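PDB 2GLF: probable M18-family aminopeptidase 1 from Thermotoga maritima, which probably acts as a metal-dependent aminopeptidase of the M18 family, removing residues from the N-terminal ends of peptides. Local coordinates for the interface of chains A and B and the interface of chains A and C. Coordinates in Å, arbitrary orientation; residue numbers count along the deposited sequence, not the author numbering. Chains: chain A/B/C, Probable M18-family aminopeptidase 1.

Both contacts are made by chain A; the centres of their C-alpha atoms lie about 29 Å apart, and they share no residue. Contact 1 sets the helix 370-382 of chain A against chain B, which gives the end of strand 132-139, the loop after it and B:Ser222. Contact 2 sets residues scattered between A:Leu242 and A:Gly423 against C:Ile111, C:Pro162, C:Ile187 and C:Thr190. Contact 2 belongs to a two-fold interface and therefore has its twin with the chains exchanged; contact 1 belongs to one that is not an exact two-fold. Having two different joints on one subunit fits the twelve-copy assembly deposited, in which both probably take part.

Contact 1: the interface of chains A and B. Residues chain A 370-371, 373-374, 377; chain B 139-141, 222.
A:Arg377 reaches B:Ser222 by bending at chi2 (-113°) and chi3 (-64°), which turns the guanidinium toward chain B, while the serine hydroxyl sits between its own backbone N and carbonyl carbon (chi1 54°) and faces it. In this M18-family metallopeptidase the arginine comes from the helix 370-382 of chain A, and the chain B side is the end of strand 132-139 together with the loop residue B:Ser222. The main polar link is A:Arg377 NH2 giving a hydrogen bond to B:Ser222 OG at 2.9 Å, with the hydroxyl tilted out of the guanidinium plane. The same NH2 also gives a weak, bent bond to the backbone carbonyl B:Phe139 O, 2.9 Å away and lying at the guanidinium edge, in plane. B:Ser222 OG in turn donates to B:Phe139 O at 2.9 Å, so hydroxyl, carbonyl and guanidinium nitrogen form a triangle in which the serine both accepts and donates. An alanine in place of A:Arg377 would probably leave B:Ser222 OG without its donor from chain A and open a gap beside the poorly ordered B:Asn141, whose CA lies above one face of the guanidinium, toward its rim. One helical turn back, the packing becomes apolar. A:Ala374 CB lies against the root of the phenylalanine side chain, 3.6 Å from B:Phe139 CG, and A:Ala374 CA meets B:Ser222 CB at 3.6 Å. A:Val373 adds CG1 against B:Ser222 CA at 3.7 Å. Farther out, the ring tip of B:Phe139 lies beside the start of the helix: CE1 is 3.7 Å from A:Glu371 CA, and A:Ala370 CB touches CE1 in the plane of the ring at 3.9 Å. The poorly ordered A:Glu371 carboxylate, nearly perpendicular to the ring, passes near CZ.

Contact 2: the interface of chains A and C. Residues chain A 242, 331-333, 347, 422-423; chain C 111, 162, 187, 190.
Chain A brings the start of strand 242-245, where A:Leu242 sits, together with the loop residues A:Asn332, A:Leu347 and A:Leu422 and the first residue of the 3-10 helix 333-338; chain C meets them with the end of strand 185-187 and loop residues C:Ile111, C:Pro162 and C:Thr190. Most of the contact is aliphatic. C:Ile187 spreads its two branches over two leucines: CG2 meets A:Leu242 CD1 at 3.4 Å, and CD1 reaches A:Leu422 CD2 at 3.3 Å. The extended CG1 arm, with CD1 anti to CA (chi2 -177°), carries that methyl out to A:Leu422. A:Leu242 crosses the isoleucine at about a right angle and also points tip to tip at C:Thr190, whose methyl CG2 is 3.5 Å from A:Leu242 CD1. C:Ile111 brings CD1 to the CG-CD rim of the A:Pro333 ring, 3.8 Å from CG, the two side chains crossing at about a right angle, and A:Leu347 borders the same methyl more loosely. Along another edge, C:Pro162 CB rests on A:Leu422 CB at 4.0 Å. The polar link here runs through water 1: A:Asn332 ND2 stands 2.7 Å from the water in a nearly straight bond, and the water is 2.6 Å from the backbone carbonyl C:Pro162 O. As modelled, A:Asn332 OD1 also faces that carbonyl, acceptor against acceptor, which makes the amide orientation doubtful. Burying aliphatic side chains between chains A and C, with its twin across the two-fold, this patch probably contributes to holding the two subunits together in the deposited twelve-copy assembly and is likely to steady the loop that leads from A:Leu422 to the metal-binding A:His425.

Contact 1: the interface of chains A and B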
ATOM      1  N   ALA A 370      39.023   4.323 -30.046  1.00 17.95           N
ATOM      2  CA  ALA A 370      40.170   4.982 -29.452  1.00 18.54           C
ATOM      3  C   ALA A 370      41.045   5.647 -30.517  1.00 18.94           C
ATOM      4  O   ALA A 370      41.497   6.784 -30.341  1.00 19.30           O
ATOM      5  CB  ALA A 370      40.983   3.983 -28.660  1.00  2.46           C
ATOM      6  N   GLU A 371      41.282   4.945 -31.622  1.00 18.92           N
ATOM      7  CA  GLU A 371      42.118   5.480 -32.692  1.00 19.28           C
ATOM      8  C   GLU A 371      41.626   6.838 -33.172  1.00 18.51           C
ATOM      9  O   GLU A 371      42.420   7.761 -33.361  1.00 18.21           O
ATOM     10  CB  GLU A 371      42.181   4.511 -33.878  1.00 48.51           C
ATOM     11  CG  GLU A 371      41.300   3.277 -33.753  1.00 53.51           C
ATOM     12  CD  GLU A 371      41.833   2.265 -32.758  1.00 58.55           C
ATOM     13  OE1 GLU A 371      42.901   1.666 -33.019  1.00 54.77           O
ATOM     14  OE2 GLU A 371      41.178   2.072 -31.711  1.00 62.65           O
ATOM     15  N   VAL A 373      39.580   8.943 -31.493  1.00 21.39           N
ATOM     16  CA  VAL A 373      39.672   9.916 -30.416  1.00 21.15           C
ATOM     17  C   VAL A 373      41.129  10.384 -30.354  1.00 21.98           C
ATOM     18  O   VAL A 373      41.420  11.539 -30.016  1.00 21.88           O
ATOM     19  CB  VAL A 373      39.261   9.299 -29.057  1.00 15.58           C
ATOM     20  CG1 VAL A 373      39.328  10.356 -27.959  1.00 11.90           C
ATOM     21  CG2 VAL A 373      37.857   8.725 -29.156  1.00 14.38           C
ATOM     22  N   ALA A 374      42.042   9.480 -30.692  1.00 16.40           N
ATOM     23  CA  ALA A 374      43.464   9.800 -30.694  1.00 15.83           C
ATOM     24  C   ALA A 374      43.721  10.886 -31.735  1.00 15.72           C
ATOM     25  O   ALA A 374      44.320  11.918 -31.441  1.00 14.76           O
ATOM     26  CB  ALA A 374      44.274   8.553 -31.020  1.00 14.19           C
ATOM     27  N   ARG A 377      42.251  14.110 -30.614  1.00 27.25           N
ATOM     28  CA  ARG A 377      42.965  14.658 -29.471  1.00 28.14           C
ATOM     29  C   ARG A 377      44.245  15.350 -29.911  1.00 28.69           C
ATOM     30  O   ARG A 377      44.654  16.345 -29.315  1.00 29.15           O
ATOM     31  CB  ARG A 377      43.292  13.545 -28.470  1.00 20.93           C
ATOM     32  CG  ARG A 377      43.159  13.970 -27.019  1.00 20.64           C
ATOM     33  CD  ARG A 377      44.486  14.013 -26.287  1.00 19.13           C
ATOM     34  NE  ARG A 377      45.090  12.693 -26.206  1.00 18.03           N
ATOM     35  CZ  ARG A 377      46.062  12.367 -25.358  1.00 19.27           C
ATOM     36  NH1 ARG A 377      46.542  13.268 -24.505  1.00 18.44           N
ATOM     37  NH2 ARG A 377      46.568  11.138 -25.375  1.00 19.89           N
TER
ATOM     38  N   PHE B 139      46.491   5.742 -26.748  1.00 15.40           N
ATOM     39  CA  PHE B 139      47.357   6.470 -27.666  1.00 15.54           C
ATOM     40  C   PHE B 139      47.895   7.708 -26.970  1.00 16.60           C
ATOM     41  O   PHE B 139      47.141   8.440 -26.326  1.00 16.97           O
ATOM     42  CB  PHE B 139      46.592   6.884 -28.923  1.00 14.48           C
ATOM     43  CG  PHE B 139      46.134   5.730 -29.759  1.00 14.26           C
ATOM     44  CD1 PHE B 139      44.925   5.105 -29.499  1.00 15.60           C
ATOM     45  CD2 PHE B 139      46.929   5.247 -30.790  1.00 15.12           C
ATOM     46  CE1 PHE B 139      44.512   4.008 -30.257  1.00 15.16           C
ATOM     47  CE2 PHE B 139      46.529   4.154 -31.551  1.00 14.61           C
ATOM     48  CZ  PHE B 139      45.320   3.532 -31.286  1.00 16.10           C
ATOM     49  N   LYS B 140      49.200   7.939 -27.083  1.00 25.83           N
ATOM     50  CA  LYS B 140      49.815   9.110 -26.464  1.00 28.10           C
ATOM     51  C   LYS B 140      49.376  10.307 -27.304  1.00 28.91           C
ATOM     52  O   LYS B 140      48.746  10.136 -28.353  1.00 28.31           O
ATOM     53  CB  LYS B 140      51.345   8.986 -26.486  1.00 30.73           C
ATOM     54  CG  LYS B 140      51.865   7.620 -26.066  1.00 31.71           C
ATOM     55  CD  LYS B 140      52.066   7.511 -24.566  1.00 35.63           C
ATOM     56  CE  LYS B 140      53.493   7.893 -24.188  1.00 38.26           C
ATOM     57  NZ  LYS B 140      54.523   6.970 -24.775  1.00 38.28           N
ATOM     58  N   ASN B 141      49.703  11.515 -26.860  1.00 48.49           N
ATOM     59  CA  ASN B 141      49.314  12.696 -27.618  1.00 50.44           C
ATOM     60  C   ASN B 141      50.082  12.768 -28.934  1.00 50.30           C
ATOM     61  O   ASN B 141      49.679  13.470 -29.858  1.00 50.04           O
ATOM     62  CB  ASN B 141      49.572  13.965 -26.808  1.00 64.33           C
ATOM     63  CG  ASN B 141      48.877  15.174 -27.395  1.00 67.40           C
ATOM     64  OD1 ASN B 141      48.998  15.456 -28.586  1.00 69.89           O
ATOM     65  ND2 ASN B 141      48.144  15.899 -26.560  1.00 71.17           N
ATOM     66  N   SER B 222      41.904   9.194 -25.068  1.00 12.80           N
ATOM     67  CA  SER B 222      42.152   8.606 -26.378  1.00 12.80           C
ATOM     68  C   SER B 222      42.570   7.164 -26.156  1.00 12.82           C
ATOM     69  O   SER B 222      43.659   6.746 -26.557  1.00 13.90           O
ATOM     70  CB  SER B 222      43.268   9.365 -27.097  1.00 14.53           C
ATOM     71  OG  SER B 222      44.438   9.432 -26.293  1.00 14.33           O
TER

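Contact 2: the interface of chains A and C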
ATOM      1  N   LEU A 242      27.275  34.293 -19.746  1.00 14.05           N
ATOM      2  CA  LEU A 242      26.447  33.259 -20.343  1.00 13.54           C
ATOM      3  C   LEU A 242      25.474  33.783 -21.384  1.00 13.12           C
ATOM      4  O   LEU A 242      25.175  34.975 -21.418  1.00 14.09           O
ATOM      5  CB  LEU A 242      25.681  32.537 -19.238  1.00 14.52           C
ATOM      6  CG  LEU A 242      26.584  31.979 -18.138  1.00 15.61           C
ATOM      7  CD1 LEU A 242      25.745  31.406 -17.009  1.00 14.77           C
ATOM      8  CD2 LEU A 242      27.496  30.918 -18.728  1.00 12.40           C
ATOM      9  N   VAL A 331      27.257  20.655 -15.570  1.00 16.94           N
ATOM     10  CA  VAL A 331      26.749  20.358 -14.236  1.00 17.11           C
ATOM     11  C   VAL A 331      25.914  21.525 -13.746  1.00 18.37           C
ATOM     12  O   VAL A 331      26.329  22.682 -13.822  1.00 18.85           O
ATOM     13  CB  VAL A 331      27.871  20.074 -13.195  1.00 14.99           C
ATOM     14  CG1 VAL A 331      28.756  18.932 -13.670  1.00 14.99           C
ATOM     15  CG2 VAL A 331      28.681  21.308 -12.962  1.00 14.99           C
ATOM     16  N   ASN A 332      24.716  21.201 -13.273  1.00 24.58           N
ATOM     17  CA  ASN A 332      23.772  22.172 -12.741  1.00 24.52           C
ATOM     18  C   ASN A 332      23.909  21.976 -11.230  1.00 25.94           C
ATOM     19  O   ASN A 332      23.274  21.100 -10.648  1.00 28.48           O
ATOM     20  CB  ASN A 332      22.374  21.804 -13.229  1.00 15.10           C
ATOM     21  CG  ASN A 332      21.393  22.931 -13.102  1.00 13.62           C
ATOM     22  OD1 ASN A 332      20.535  23.103 -13.960  1.00 16.30           O
ATOM     23  ND2 ASN A 332      21.496  23.697 -12.029  1.00 13.37           N
ATOM     24  N   PRO A 333      24.746  22.796 -10.577  1.00 16.11           N
ATOM     25  CA  PRO A 333      24.999  22.720  -9.135  1.00 16.23           C
ATOM     26  C   PRO A 333      23.938  22.039  -8.255  1.00 16.06           C
ATOM     27  O   PRO A 333      24.180  20.956  -7.716  1.00 15.58           O
ATOM     28  CB  PRO A 333      25.253  24.175  -8.762  1.00 14.65           C
ATOM     29  CG  PRO A 333      25.970  24.674  -9.950  1.00 14.52           C
ATOM     30  CD  PRO A 333      25.158  24.114 -11.099  1.00 14.91           C
ATOM     31  N   LEU A 347      30.791  24.640 -17.453  1.00 11.86           N
ATOM     32  CA  LEU A 347      30.653  25.814 -18.320  1.00 12.15           C
ATOM     33  C   LEU A 347      31.938  26.636 -18.398  1.00 13.03           C
ATOM     34  O   LEU A 347      32.581  26.895 -17.385  1.00 13.24           O
ATOM     35  CB  LEU A 347      29.528  26.724 -17.821  1.00 11.98           C
ATOM     36  CG  LEU A 347      28.085  26.237 -17.915  1.00 11.98           C
ATOM     37  CD1 LEU A 347      27.187  27.201 -17.148  1.00 11.98           C
ATOM     38  CD2 LEU A 347      27.666  26.147 -19.370  1.00 11.98           C
ATOM     39  N   LEU A 422      22.942  24.259 -19.842  1.00  7.05           N
ATOM     40  CA  LEU A 422      22.201  24.179 -18.601  1.00  7.05           C
ATOM     41  C   LEU A 422      20.736  24.348 -18.989  1.00  7.05           C
ATOM     42  O   LEU A 422      20.399  25.242 -19.750  1.00  7.05           O
ATOM     43  CB  LEU A 422      22.648  25.296 -17.663  1.00 10.25           C
ATOM     44  CG  LEU A 422      23.472  24.873 -16.442  1.00 10.25           C
ATOM     45  CD1 LEU A 422      24.450  23.778 -16.810  1.00 10.25           C
ATOM     46  CD2 LEU A 422      24.189  26.082 -15.876  1.00 10.25           C
ATOM     47  N   GLY A 423      19.870  23.474 -18.491  1.00 13.01           N
ATOM     48  CA  GLY A 423      18.462  23.569 -18.823  1.00 12.78           C
ATOM     49  C   GLY A 423      18.165  23.204 -20.269  1.00 13.98           C
ATOM     50  O   GLY A 423      17.363  23.864 -20.939  1.00 14.32           O
TER
ATOM     51  N   ILE C 111      30.453  28.021  -9.740  1.00 21.99           N
ATOM     52  CA  ILE C 111      29.374  28.819 -10.304  1.00 20.62           C
ATOM     53  C   ILE C 111      28.767  29.714  -9.237  1.00 20.80           C
ATOM     54  O   ILE C 111      28.178  29.230  -8.275  1.00 21.01           O
ATOM     55  CB  ILE C 111      28.264  27.923 -10.895  1.00  9.99           C
ATOM     56  CG1 ILE C 111      28.769  27.257 -12.177  1.00  9.97           C
ATOM     57  CG2 ILE C 111      27.015  28.747 -11.186  1.00  8.77           C
ATOM     58  CD1 ILE C 111      27.726  26.397 -12.859  1.00 12.10           C
ATOM     59  N   PRO C 162      18.169  27.832 -14.199  1.00  9.97           N
ATOM     60  CA  PRO C 162      18.048  26.753 -15.183  1.00  9.97           C
ATOM     61  C   PRO C 162      17.508  25.450 -14.632  1.00  9.97           C
ATOM     62  O   PRO C 162      17.966  24.960 -13.600  1.00  9.97           O
ATOM     63  CB  PRO C 162      19.471  26.616 -15.716  1.00 17.61           C
ATOM     64  CG  PRO C 162      20.289  26.947 -14.534  1.00 17.41           C
ATOM     65  CD  PRO C 162      19.588  28.160 -13.974  1.00 18.21           C
ATOM     66  N   ILE C 187      21.867  32.030 -11.452  1.00 15.75           N
ATOM     67  CA  ILE C 187      23.282  31.897 -11.769  1.00 16.29           C
ATOM     68  C   ILE C 187      23.794  33.330 -11.813  1.00 16.61           C
ATOM     69  O   ILE C 187      23.190  34.186 -12.465  1.00 16.40           O
ATOM     70  CB  ILE C 187      23.501  31.237 -13.140  1.00 11.35           C
ATOM     71  CG1 ILE C 187      23.370  29.719 -13.008  1.00 11.97           C
ATOM     72  CG2 ILE C 187      24.854  31.609 -13.687  1.00 11.94           C
ATOM     73  CD1 ILE C 187      23.643  28.953 -14.287  1.00 10.98           C
ATOM     74  N   THR C 190      30.097  32.254 -13.071  1.00 22.53           N
ATOM     75  CA  THR C 190      30.808  31.262 -13.902  1.00 21.54           C
ATOM     76  C   THR C 190      32.226  31.636 -14.357  1.00 20.90           C
ATOM     77  O   THR C 190      33.033  30.739 -14.617  1.00 22.06           O
ATOM     78  CB  THR C 190      30.020  30.819 -15.182  1.00 15.06           C
ATOM     79  OG1 THR C 190      30.406  31.628 -16.300  1.00 17.21           O
ATOM     80  CG2 THR C 190      28.525  30.918 -14.967  1.00 16.92           C
TER
HETATM   81  O   HOH W   1      19.471  25.394 -11.483  1.00 17.55           O